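Local coordinates for Non-structural protein NS2 (Bluetongue virus, PDB 1UTY), which binds single-stranded RNA, the crystallised piece being the amino-terminal RNA-binding domain of this viral phosphoprotein, at residues Lys28-Pro33 / Phe45-Asn50; Ile37-Val42 / Ala86-Trp91; Tyr56-Pro61 / Ile75-Thr80; Tyr66-Gly71 / Val99-Met104. All coordinates share one frame; numbering follows the deposited sequence. Where two conformers were deposited one is given.

Contact 1 (Lys28-Pro33 / Phe45-Asn50); sequences KLSSQP and FKPVKN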
# COMPACT_ATOMS: atom_id res chain seq x y z
N LYS A 28 -25.23 -7.00 -8.10
CA LYS A 28 -25.87 -8.28 -8.43
C LYS A 28 -27.39 -8.14 -8.50
O LYS A 28 -28.00 -8.57 -9.47
CB LYS A 28 -25.48 -9.36 -7.41
CG LYS A 28 -25.84 -10.80 -7.81
CD LYS A 28 -24.91 -11.81 -7.13
CE LYS A 28 -25.54 -13.20 -7.03
NZ LYS A 28 -25.46 -13.93 -8.34
N LEU A 29 -27.97 -7.52 -7.48
CA LEU A 29 -29.40 -7.24 -7.44
C LEU A 29 -29.88 -6.43 -8.66
O LEU A 29 -31.02 -6.61 -9.12
CB LEU A 29 -29.79 -6.52 -6.13
CG LEU A 29 -30.86 -5.41 -6.18
CD1 LEU A 29 -32.25 -5.95 -5.91
CD2 LEU A 29 -30.55 -4.25 -5.24
N SER A 30 -29.03 -5.54 -9.17
CA SER A 30 -29.43 -4.67 -10.28
C SER A 30 -28.89 -5.18 -11.62
O SER A 30 -29.03 -4.51 -12.64
CB SER A 30 -28.99 -3.24 -10.02
OG SER A 30 -29.16 -2.91 -8.65
N SER A 31 -28.28 -6.37 -11.59
CA SER A 31 -27.76 -7.05 -12.77
C SER A 31 -26.62 -6.28 -13.47
O SER A 31 -26.51 -6.26 -14.70
CB SER A 31 -28.90 -7.42 -13.75
OG SER A 31 -29.94 -8.12 -13.09
N GLN A 32 -25.78 -5.64 -12.66
CA GLN A 32 -24.64 -4.90 -13.19
C GLN A 32 -23.35 -5.51 -12.64
O GLN A 32 -23.33 -6.02 -11.53
CB GLN A 32 -24.74 -3.41 -12.82
CG GLN A 32 -26.00 -2.70 -13.32
CD GLN A 32 -26.03 -2.52 -14.83
OE1 GLN A 32 -25.01 -2.71 -15.51
NE2 GLN A 32 -27.19 -2.16 -15.36
N PRO A 33 -22.28 -5.49 -13.43
CA PRO A 33 -20.99 -6.01 -12.95
C PRO A 33 -20.34 -5.12 -11.88
O PRO A 33 -19.82 -5.65 -10.90
CB PRO A 33 -20.12 -6.11 -14.22
CG PRO A 33 -20.85 -5.36 -15.31
CD PRO A 33 -22.23 -5.03 -14.83
N PHE A 45 -23.40 6.63 -5.58
CA PHE A 45 -23.34 5.19 -5.42
C PHE A 45 -24.25 4.68 -6.53
O PHE A 45 -25.41 5.05 -6.60
CB PHE A 45 -23.83 4.81 -4.01
CG PHE A 45 -23.89 3.32 -3.74
CD1 PHE A 45 -24.98 2.55 -4.17
CD2 PHE A 45 -22.90 2.68 -3.00
CE1 PHE A 45 -25.05 1.17 -3.91
CE2 PHE A 45 -22.95 1.31 -2.73
CZ PHE A 45 -24.03 0.55 -3.18
N LYS A 46 -23.71 3.87 -7.45
CA LYS A 46 -24.52 3.38 -8.56
C LYS A 46 -23.95 2.14 -9.22
O LYS A 46 -22.80 2.16 -9.64
CB LYS A 46 -24.74 4.47 -9.62
CG LYS A 46 -25.35 3.93 -10.91
CD LYS A 46 -25.95 5.00 -11.80
CE LYS A 46 -26.94 4.38 -12.80
NZ LYS A 46 -27.43 5.34 -13.84
N PRO A 47 -24.77 1.09 -9.34
CA PRO A 47 -24.42 -0.09 -10.15
C PRO A 47 -24.29 0.30 -11.62
O PRO A 47 -25.21 0.93 -12.15
CB PRO A 47 -25.63 -1.02 -9.97
CG PRO A 47 -26.28 -0.56 -8.74
CD PRO A 47 -26.09 0.93 -8.69
N VAL A 48 -23.17 -0.04 -12.25
CA VAL A 48 -22.94 0.32 -13.65
C VAL A 48 -22.35 -0.81 -14.49
O VAL A 48 -21.85 -1.80 -13.95
CB VAL A 48 -22.05 1.58 -13.79
CG1 VAL A 48 -22.82 2.81 -13.35
CG2 VAL A 48 -20.73 1.42 -13.02
N LYS A 49 -22.41 -0.66 -15.81
CA LYS A 49 -21.95 -1.71 -16.71
C LYS A 49 -20.44 -1.68 -16.87
O LYS A 49 -19.81 -2.73 -17.10
CB LYS A 49 -22.66 -1.61 -18.09
CG LYS A 49 -22.63 -0.23 -18.78
CD LYS A 49 -23.42 -0.22 -20.11
CE LYS A 49 -24.80 0.43 -19.97
NZ LYS A 49 -25.67 0.33 -21.22
N ASN A 50 -19.84 -0.50 -16.77
CA ASN A 50 -18.43 -0.37 -17.09
C ASN A 50 -17.71 0.78 -16.37
O ASN A 50 -18.34 1.78 -16.00
CB ASN A 50 -18.21 -0.32 -18.62
CG ASN A 50 -18.70 0.98 -19.24
OD1 ASN A 50 -19.84 1.08 -19.67
ND2 ASN A 50 -17.83 1.98 -19.29
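Gln-32 and Pro-47 carry the centre of this surface contact, the glutamine chain crossing the proline ring at about a right angle, with Gln-32 CG 3.8 Å from Pro-47 CB. A bend at the second torsion (chi2 -70°) then turns the Gln-32 amide along the backbone beyond Pro-47. There Gln-32 OE1 lies 3.3 Å from Lys-49 N, but the angle is too poor for a hydrogen bond, so the amide meets the peptide linking Val-48 and Lys-49 by van der Waals packing. Beside it Pro-33 sets CD and CG against two carbonyl oxygens: Pro-33 CD is 3.4 Å from Val-48 O and Pro-33 CG 3.3 Å from Lys-49 O. At the other end Ser-30 OG rests 3.7 Å from Pro-47 CG, while its hydroxyl bonds back to Ile-26 O of the preceding helix. That helix, 22-29, closes in a Schellman motif: Ser-31, at positive phi (63°), is its C-prime residue, Gln-32 N bonds back to Ala-27 O, and Ser-31 N to Lys-28 O at 3.1 Å. The reversal sends the chain past Pro-47 and into strand 34-39, which pairs antiparallel with strand 44-48, an outermost strand of the sheet within the chain. Val-48 points away from the turn and packs its side chain on Tyr-34 and Gln-36, and Pro-47 also touches Ile-26 of the helix. The Lys-49 chain, bent at its third torsion, leads off from Gln-32 after its CB has passed OE1. Further out, Pro-33 packs on Pro-145 of the second subunit.

Contact 2 (Ile37-Val42 / Ala86-Trp91); sequences IKIGRV and ATTERW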
# COMPACT_ATOMS: atom_id res chain seq x y z
N ILE A 37 -18.45 3.95 -7.05
CA ILE A 37 -18.33 4.91 -5.95
C ILE A 37 -17.62 6.17 -6.43
O ILE A 37 -16.46 6.12 -6.83
CB ILE A 37 -17.59 4.29 -4.75
CG1 ILE A 37 -18.26 2.97 -4.36
CG2 ILE A 37 -17.56 5.29 -3.56
CD1 ILE A 37 -17.48 2.19 -3.33
N LYS A 38 -18.33 7.28 -6.40
CA LYS A 38 -17.79 8.57 -6.82
C LYS A 38 -17.55 9.43 -5.59
O LYS A 38 -18.47 9.67 -4.81
CB LYS A 38 -18.74 9.27 -7.78
CG LYS A 38 -18.20 10.59 -8.32
CD LYS A 38 -18.90 10.98 -9.62
CE LYS A 38 -20.20 11.73 -9.36
NZ LYS A 38 -20.96 12.03 -10.63
N ILE A 39 -16.31 9.89 -5.43
CA ILE A 39 -15.94 10.76 -4.31
C ILE A 39 -15.59 12.13 -4.87
O ILE A 39 -14.88 12.22 -5.87
CB ILE A 39 -14.74 10.17 -3.53
CG1 ILE A 39 -15.08 8.82 -2.94
CG2 ILE A 39 -14.32 11.10 -2.39
CD1 ILE A 39 -13.86 8.02 -2.56
N GLY A 40 -16.10 13.18 -4.25
CA GLY A 40 -15.79 14.54 -4.68
C GLY A 40 -16.89 15.53 -4.41
O GLY A 40 -17.70 15.34 -3.52
N ARG A 41 -16.90 16.61 -5.19
CA ARG A 41 -17.92 17.65 -5.10
C ARG A 41 -19.32 17.03 -5.16
O ARG A 41 -20.21 17.40 -4.41
CB ARG A 41 -17.74 18.65 -6.26
CG ARG A 41 -18.58 19.92 -6.17
CD ARG A 41 -18.30 20.91 -7.31
NE ARG A 41 -19.50 21.60 -7.78
CZ ARG A 41 -19.59 22.92 -7.96
NH1 ARG A 41 -18.56 23.71 -7.68
NH2 ARG A 41 -20.72 23.46 -8.40
N VAL A 42 -19.47 16.10 -6.10
CA VAL A 42 -20.67 15.32 -6.28
C VAL A 42 -20.31 13.89 -5.90
O VAL A 42 -19.31 13.35 -6.38
CB VAL A 42 -21.16 15.39 -7.75
CG1 VAL A 42 -22.44 14.57 -7.95
CG2 VAL A 42 -21.36 16.85 -8.18
N ALA A 86 -15.92 5.84 2.26
CA ALA A 86 -14.72 6.15 1.48
C ALA A 86 -14.23 7.59 1.58
O ALA A 86 -14.98 8.53 1.92
CB ALA A 86 -14.89 5.74 0.02
N THR A 87 -12.95 7.76 1.30
CA THR A 87 -12.33 9.06 1.43
C THR A 87 -11.01 9.14 0.68
O THR A 87 -10.28 8.14 0.50
CB THR A 87 -12.16 9.44 2.90
OG1 THR A 87 -11.69 10.78 3.00
CG2 THR A 87 -11.05 8.64 3.55
N THR A 88 -10.72 10.36 0.31
CA THR A 88 -9.58 10.73 -0.49
C THR A 88 -8.52 11.32 0.44
O THR A 88 -7.40 11.61 0.02
CB THR A 88 -10.10 11.75 -1.50
OG1 THR A 88 -10.17 11.13 -2.80
CG2 THR A 88 -9.20 12.90 -1.66
N GLU A 89 -8.88 11.46 1.71
CA GLU A 89 -7.97 12.03 2.68
C GLU A 89 -7.45 10.98 3.69
O GLU A 89 -7.83 9.79 3.63
CB GLU A 89 -8.66 13.21 3.36
CG GLU A 89 -8.77 14.37 2.38
CD GLU A 89 -9.50 15.58 2.92
OE1 GLU A 89 -9.19 16.03 4.04
OE2 GLU A 89 -10.38 16.08 2.19
N ARG A 90 -6.54 11.42 4.56
CA ARG A 90 -5.88 10.53 5.51
C ARG A 90 -6.94 9.94 6.40
O ARG A 90 -7.85 10.63 6.84
CB ARG A 90 -4.86 11.30 6.38
CG ARG A 90 -3.60 11.79 5.66
CD ARG A 90 -2.40 10.85 5.78
NE ARG A 90 -1.58 11.10 6.98
CZ ARG A 90 -0.90 10.14 7.63
NH1 ARG A 90 -0.94 8.89 7.21
NH2 ARG A 90 -0.18 10.44 8.69
N TRP A 91 -6.82 8.65 6.68
CA TRP A 91 -7.78 7.97 7.54
C TRP A 91 -7.05 7.00 8.46
O TRP A 91 -7.16 5.79 8.33
CB TRP A 91 -8.84 7.27 6.68
CG TRP A 91 -10.15 7.10 7.37
CD1 TRP A 91 -10.51 7.57 8.61
CD2 TRP A 91 -11.29 6.39 6.88
NE1 TRP A 91 -11.80 7.20 8.91
CE2 TRP A 91 -12.30 6.47 7.86
CE3 TRP A 91 -11.57 5.68 5.69
CZ2 TRP A 91 -13.55 5.88 7.70
CZ3 TRP A 91 -12.82 5.10 5.53
CH2 TRP A 91 -13.79 5.20 6.52
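Ala-86 opens the contact with its methyl group, which meets the tip of Ile-39: Ile-39 CD1 lies 3.6 Å from Ala-86 CB, and Ile-37 CG2 approaches the same methyl more loosely, at 4.5 Å. Ile-39 reaches it because CG1 stands anti to the carbonyl carbon (chi1 -61°) and the chain is then extended to CD1. Thr-87 turns its side chain away from the isoleucines, leaving its backbone N as the atom near Ile-39 CD1, at 4.0 Å. Within the chain, strand 84-87 is the outermost strand at one end of the sheet and strand 34-39 the second from the other end, so these apolar touches join, through side chains rather than backbone pairing, two parts of the sheet that its curl brings near. Beyond Thr-87 the strand ends in an ST turn: Thr-87 OG1 accepts from Glu-89 N at 3.2 Å, a nearly straight bond (168°). Thr-88, within that turn, points back across the contact and runs antiparallel alongside Ile-39, its OG1 4.2 Å from Ile-39 CG2; it also touches Lys-10. Arg-90 then packs on Gly-71 of the second subunit, and Trp-91 stacks edge-to-face with Trp-94.

Contact 3 (Tyr56-Pro61 / Ile75-Thr80); sequences YVLNVP and ISLMLT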
# COMPACT_ATOMS: atom_id res chain seq x y z
N TYR A 56 -10.84 3.81 -11.41
CA TYR A 56 -10.19 2.70 -10.71
C TYR A 56 -11.13 1.51 -10.72
O TYR A 56 -12.29 1.64 -10.33
CB TYR A 56 -9.87 3.08 -9.25
CG TYR A 56 -8.93 4.25 -9.11
CD1 TYR A 56 -9.36 5.56 -9.32
CD2 TYR A 56 -7.59 4.04 -8.80
CE1 TYR A 56 -8.47 6.64 -9.22
CE2 TYR A 56 -6.71 5.10 -8.69
CZ TYR A 56 -7.15 6.38 -8.90
OH TYR A 56 -6.27 7.41 -8.77
N VAL A 57 -10.64 0.36 -11.16
CA VAL A 57 -11.37 -0.87 -10.96
C VAL A 57 -10.80 -1.51 -9.70
O VAL A 57 -9.63 -1.86 -9.63
CB VAL A 57 -11.27 -1.84 -12.16
CG1 VAL A 57 -11.86 -3.20 -11.83
CG2 VAL A 57 -11.95 -1.25 -13.38
N LEU A 58 -11.65 -1.62 -8.69
CA LEU A 58 -11.29 -2.26 -7.46
C LEU A 58 -11.95 -3.64 -7.44
O LEU A 58 -13.13 -3.79 -7.12
CB LEU A 58 -11.74 -1.40 -6.28
CG LEU A 58 -11.39 -1.92 -4.88
CD1 LEU A 58 -9.89 -2.28 -4.78
CD2 LEU A 58 -11.82 -0.89 -3.81
N ASN A 59 -11.17 -4.63 -7.85
CA ASN A 59 -11.56 -6.02 -7.83
C ASN A 59 -11.30 -6.52 -6.41
O ASN A 59 -10.14 -6.56 -5.95
CB ASN A 59 -10.71 -6.76 -8.86
CG ASN A 59 -11.03 -8.27 -8.98
OD1 ASN A 59 -11.74 -8.84 -8.18
ND2 ASN A 59 -10.44 -8.90 -9.98
N VAL A 60 -12.37 -6.85 -5.68
CA VAL A 60 -12.21 -7.44 -4.34
C VAL A 60 -12.91 -8.78 -4.22
O VAL A 60 -13.84 -9.05 -4.98
CB VAL A 60 -12.64 -6.47 -3.17
CG1 VAL A 60 -11.94 -5.13 -3.28
CG2 VAL A 60 -14.14 -6.29 -3.11
N PRO A 61 -12.46 -9.64 -3.30
CA PRO A 61 -13.10 -10.95 -3.07
C PRO A 61 -14.18 -10.96 -1.96
O PRO A 61 -14.85 -11.99 -1.79
CB PRO A 61 -11.92 -11.82 -2.65
CG PRO A 61 -11.07 -10.84 -1.82
CD PRO A 61 -11.28 -9.46 -2.44
N ILE A 75 -6.93 6.59 -1.94
CA ILE A 75 -8.36 6.40 -1.68
C ILE A 75 -8.58 5.27 -0.66
O ILE A 75 -8.21 4.13 -0.92
CB ILE A 75 -9.12 6.10 -3.00
CG1 ILE A 75 -8.72 7.10 -4.09
CG2 ILE A 75 -10.62 6.17 -2.77
CD1 ILE A 75 -8.14 6.48 -5.33
N SER A 76 -9.17 5.60 0.48
CA SER A 76 -9.38 4.61 1.54
C SER A 76 -10.83 4.20 1.60
O SER A 76 -11.72 5.05 1.71
CB SER A 76 -8.97 5.17 2.91
OG SER A 76 -7.64 5.63 2.90
N LEU A 77 -11.08 2.90 1.56
CA LEU A 77 -12.45 2.40 1.48
C LEU A 77 -12.71 1.30 2.50
O LEU A 77 -11.93 0.34 2.63
CB LEU A 77 -12.77 1.89 0.08
CG LEU A 77 -12.55 2.83 -1.10
CD1 LEU A 77 -11.22 2.48 -1.80
CD2 LEU A 77 -13.73 2.72 -2.06
N MET A 78 -13.82 1.45 3.21
CA MET A 78 -14.36 0.37 4.02
C MET A 78 -15.53 -0.27 3.28
O MET A 78 -16.58 0.36 3.09
CB MET A 78 -14.83 0.89 5.37
CG MET A 78 -13.73 1.42 6.26
SD MET A 78 -12.44 0.19 6.59
CE MET A 78 -11.51 1.10 7.76
N LEU A 79 -15.34 -1.50 2.83
CA LEU A 79 -16.43 -2.22 2.16
C LEU A 79 -16.93 -3.31 3.07
O LEU A 79 -16.20 -4.29 3.32
CB LEU A 79 -15.98 -2.81 0.81
CG LEU A 79 -15.25 -1.84 -0.13
CD1 LEU A 79 -14.83 -2.56 -1.41
CD2 LEU A 79 -16.12 -0.56 -0.45
N THR A 80 -18.14 -3.16 3.59
CA THR A 80 -18.70 -4.18 4.45
C THR A 80 -19.85 -4.86 3.74
O THR A 80 -20.22 -4.43 2.64
CB THR A 80 -19.13 -3.62 5.84
OG1 THR A 80 -20.31 -2.83 5.70
CG2 THR A 80 -18.07 -2.67 6.40
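This is a buried, wholly apolar side-chain contact near the centre of the domain, between two strands of the same sheet that face each other across the core enclosed by its curl. The axes of the strand segments 56-59 and 75-79 pass 11.7 Å apart and run 37° from parallel, a separation filled by side chains from both. Alternate residues point inward: Tyr-56, Leu-58 and Val-60 from segment 56-61, Ile-75, Leu-77 and Leu-79 from segment 75-80. In the order of the sheet three strands, 113-123, 97-110 and 64-70, lie between the two, so the sheet must curl over on itself to bring them face to face, as in a sandwich-like beta fold. At one end Ile-75 puts its terminal methyl over a face of the Tyr-56 ring in a CH-pi contact, Ile-75 CD1 lying 3.9 Å from the centroid of the Tyr-56 ring and 17° off its normal. The methyl is displaced toward the hydroxyl end, where Ile-75 CD1 is 3.7 Å from Tyr-56 CZ. The phenol thus presents carbon to the core while its OH bonds to Asp-70. In the middle, Leu-58, with CG anti to the backbone N (chi1 -178°), meets two leucines tip to tip through one methyl: Leu-58 CD2 is 4.0 Å from Leu-77 CD1 and 4.2 Å from Leu-79 CD1. Val-60 comes obliquely on the same Leu-79 methyl, Val-60 CG2 standing 4.2 Å from Leu-79 CD1. Ile-12 of strand 10-15 touches both Leu-58 and Ile-75, carrying the core on to the next strand.

Contact 4 (Tyr66-Gly71 / Val99-Met104); sequences YRIQDG and VSVTPM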
# COMPACT_ATOMS: atom_id res chain seq x y z
N TYR A 66 -9.70 -1.37 2.23
CA TYR A 66 -8.88 -1.28 1.03
C TYR A 66 -8.38 0.15 0.80
O TYR A 66 -9.16 1.10 0.79
CB TYR A 66 -9.67 -1.75 -0.19
CG TYR A 66 -10.24 -3.15 -0.07
CD1 TYR A 66 -9.47 -4.25 -0.38
CD2 TYR A 66 -11.56 -3.36 0.33
CE1 TYR A 66 -9.97 -5.53 -0.28
CE2 TYR A 66 -12.09 -4.63 0.42
CZ TYR A 66 -11.28 -5.71 0.11
OH TYR A 66 -11.73 -7.00 0.19
N ARG A 67 -7.07 0.29 0.63
CA ARG A 67 -6.47 1.58 0.37
C ARG A 67 -5.81 1.56 -1.00
O ARG A 67 -4.80 0.89 -1.19
CB ARG A 67 -5.44 1.92 1.45
CG ARG A 67 -4.71 3.24 1.27
CD ARG A 67 -4.04 3.73 2.55
NE ARG A 67 -4.92 4.63 3.31
CZ ARG A 67 -4.76 4.96 4.60
NH1 ARG A 67 -3.76 4.45 5.33
NH2 ARG A 67 -5.61 5.82 5.17
N ILE A 68 -6.39 2.29 -1.95
CA ILE A 68 -5.77 2.37 -3.26
C ILE A 68 -4.63 3.37 -3.23
O ILE A 68 -4.83 4.51 -2.85
CB ILE A 68 -6.80 2.75 -4.34
CG1 ILE A 68 -7.84 1.63 -4.50
CG2 ILE A 68 -6.09 3.03 -5.67
CD1 ILE A 68 -9.17 2.10 -5.10
N GLN A 69 -3.44 2.94 -3.63
CA GLN A 69 -2.28 3.83 -3.61
C GLN A 69 -1.71 4.19 -4.97
O GLN A 69 -0.99 3.41 -5.63
CB GLN A 69 -1.20 3.33 -2.65
CG GLN A 69 -1.12 4.21 -1.42
CD GLN A 69 -1.30 3.43 -0.15
OE1 GLN A 69 -1.75 2.29 -0.18
NE2 GLN A 69 -0.94 4.04 0.98
N ASP A 70 -2.03 5.41 -5.36
CA ASP A 70 -1.73 5.90 -6.68
C ASP A 70 -0.87 7.16 -6.55
O ASP A 70 -1.30 8.27 -6.88
CB ASP A 70 -3.04 6.18 -7.42
CG ASP A 70 -2.83 6.49 -8.87
OD1 ASP A 70 -1.67 6.34 -9.35
OD2 ASP A 70 -3.76 6.91 -9.60
N GLY A 71 0.35 6.97 -6.05
CA GLY A 71 1.25 8.08 -5.83
C GLY A 71 0.76 8.98 -4.72
O GLY A 71 0.65 8.54 -3.57
N VAL A 99 -3.51 -1.47 -1.61
CA VAL A 99 -3.77 -2.04 -2.92
C VAL A 99 -2.98 -1.20 -3.91
O VAL A 99 -3.01 0.04 -3.86
CB VAL A 99 -5.29 -1.99 -3.24
CG1 VAL A 99 -5.57 -2.52 -4.63
CG2 VAL A 99 -6.09 -2.75 -2.19
N SER A 100 -2.27 -1.89 -4.80
CA SER A 100 -1.53 -1.25 -5.88
C SER A 100 -2.38 -0.98 -7.14
O SER A 100 -3.38 -1.66 -7.43
CB SER A 100 -0.33 -2.12 -6.27
OG SER A 100 0.72 -2.00 -5.32
N VAL A 101 -1.94 0.01 -7.90
CA VAL A 101 -2.57 0.38 -9.15
C VAL A 101 -1.69 -0.12 -10.28
O VAL A 101 -0.49 0.09 -10.28
CB VAL A 101 -2.69 1.92 -9.25
CG1 VAL A 101 -2.97 2.35 -10.68
CG2 VAL A 101 -3.76 2.42 -8.33
N THR A 102 -2.31 -0.79 -11.25
CA THR A 102 -1.64 -1.10 -12.50
C THR A 102 -2.48 -0.48 -13.61
O THR A 102 -3.59 -0.91 -13.83
CB THR A 102 -1.50 -2.63 -12.71
OG1 THR A 102 -0.92 -3.23 -11.55
CG2 THR A 102 -0.50 -2.92 -13.82
N PRO A 103 -1.97 0.55 -14.26
CA PRO A 103 -2.71 1.20 -15.35
C PRO A 103 -2.98 0.24 -16.52
O PRO A 103 -2.20 -0.67 -16.77
CB PRO A 103 -1.78 2.34 -15.78
CG PRO A 103 -0.43 1.99 -15.25
CD PRO A 103 -0.67 1.20 -14.00
N MET A 104 -4.09 0.44 -17.20
CA MET A 104 -4.46 -0.39 -18.34
C MET A 104 -4.87 0.50 -19.47
O MET A 104 -5.64 1.44 -19.27
CB MET A 104 -5.66 -1.30 -18.00
CG MET A 104 -5.38 -2.34 -16.94
SD MET A 104 -6.74 -3.49 -16.77
CE MET A 104 -8.12 -2.38 -16.35
O HOH W 1 0.50 1.65 -6.88
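Asp-70 OD2 is gripped twice, by a salt bridge with Lys-120 NZ and a hydrogen bond with Tyr-56 OH, both on other strands, and the nearby ammonium probably favours the charged form of the carboxylate. The backbone ladder follows. Arg-67 O takes one firm bond across the strands, from Val-99 N at 2.7 Å and nearly straight at the hydrogen (169°), the donor standing somewhat above the carbonyl plane. Val-99 answers with its other backbone group: Gln-69 N donates to Val-99 O at 2.9 Å, almost along the C=O axis (173° at the oxygen). Past this point the strands diverge, and a water bridges the gap, donating to Gln-69 O at 2.6 Å and accepting from Val-101 N at 3.1 Å. Among the side chains, Val-101 crosses Ile-68 at about a right angle, Val-101 CG2 lying 3.6 Å from Ile-68 CG2; the same valine methyl also touches Asp-70 CB. Val-99 CG2 comes to the edge of the Tyr-66 ring, near its plane, 4.1 Å from Tyr-66 CD1. Arg-67 leads its guanidinium away from Val-99, to Ser-76 and to a salt bridge with Glu-92. Beyond Val-101 the strand pairs with 113-123 instead, and there Thr-102 and Met-104 pack on Phe-136 and Leu-144 of the second subunit. One residue, Val-99, bonding through both N and O to the two neighbours of its partner Ile-68 is the signature of a parallel beta bridge, here joining strands 64-70 and 97-110 in a mixed sheet.

How the contacts relate
Contact 3 is the buried core and contact 4 is partly buried beside it, whereas contacts 1 and 2 lie at the surface. All four reach one sheet, but only contact 4 is made by neighbouring strands and so has direct backbone hydrogen bonds; contacts 2 and 3 rely on apolar side chains facing across the curl, and contact 1 on a helix-ending turn laid against an edge strand. Contacts 3 and 4 are tied by Leu-77 N to Tyr-66 O. Contact 2 continues the core through Ile-39 on Ile-75, and Thr-87 O to Ser-76 N joins it to strand 73-79. Contact 4 reaches the second subunit most extensively; the others touch it through one to three residues.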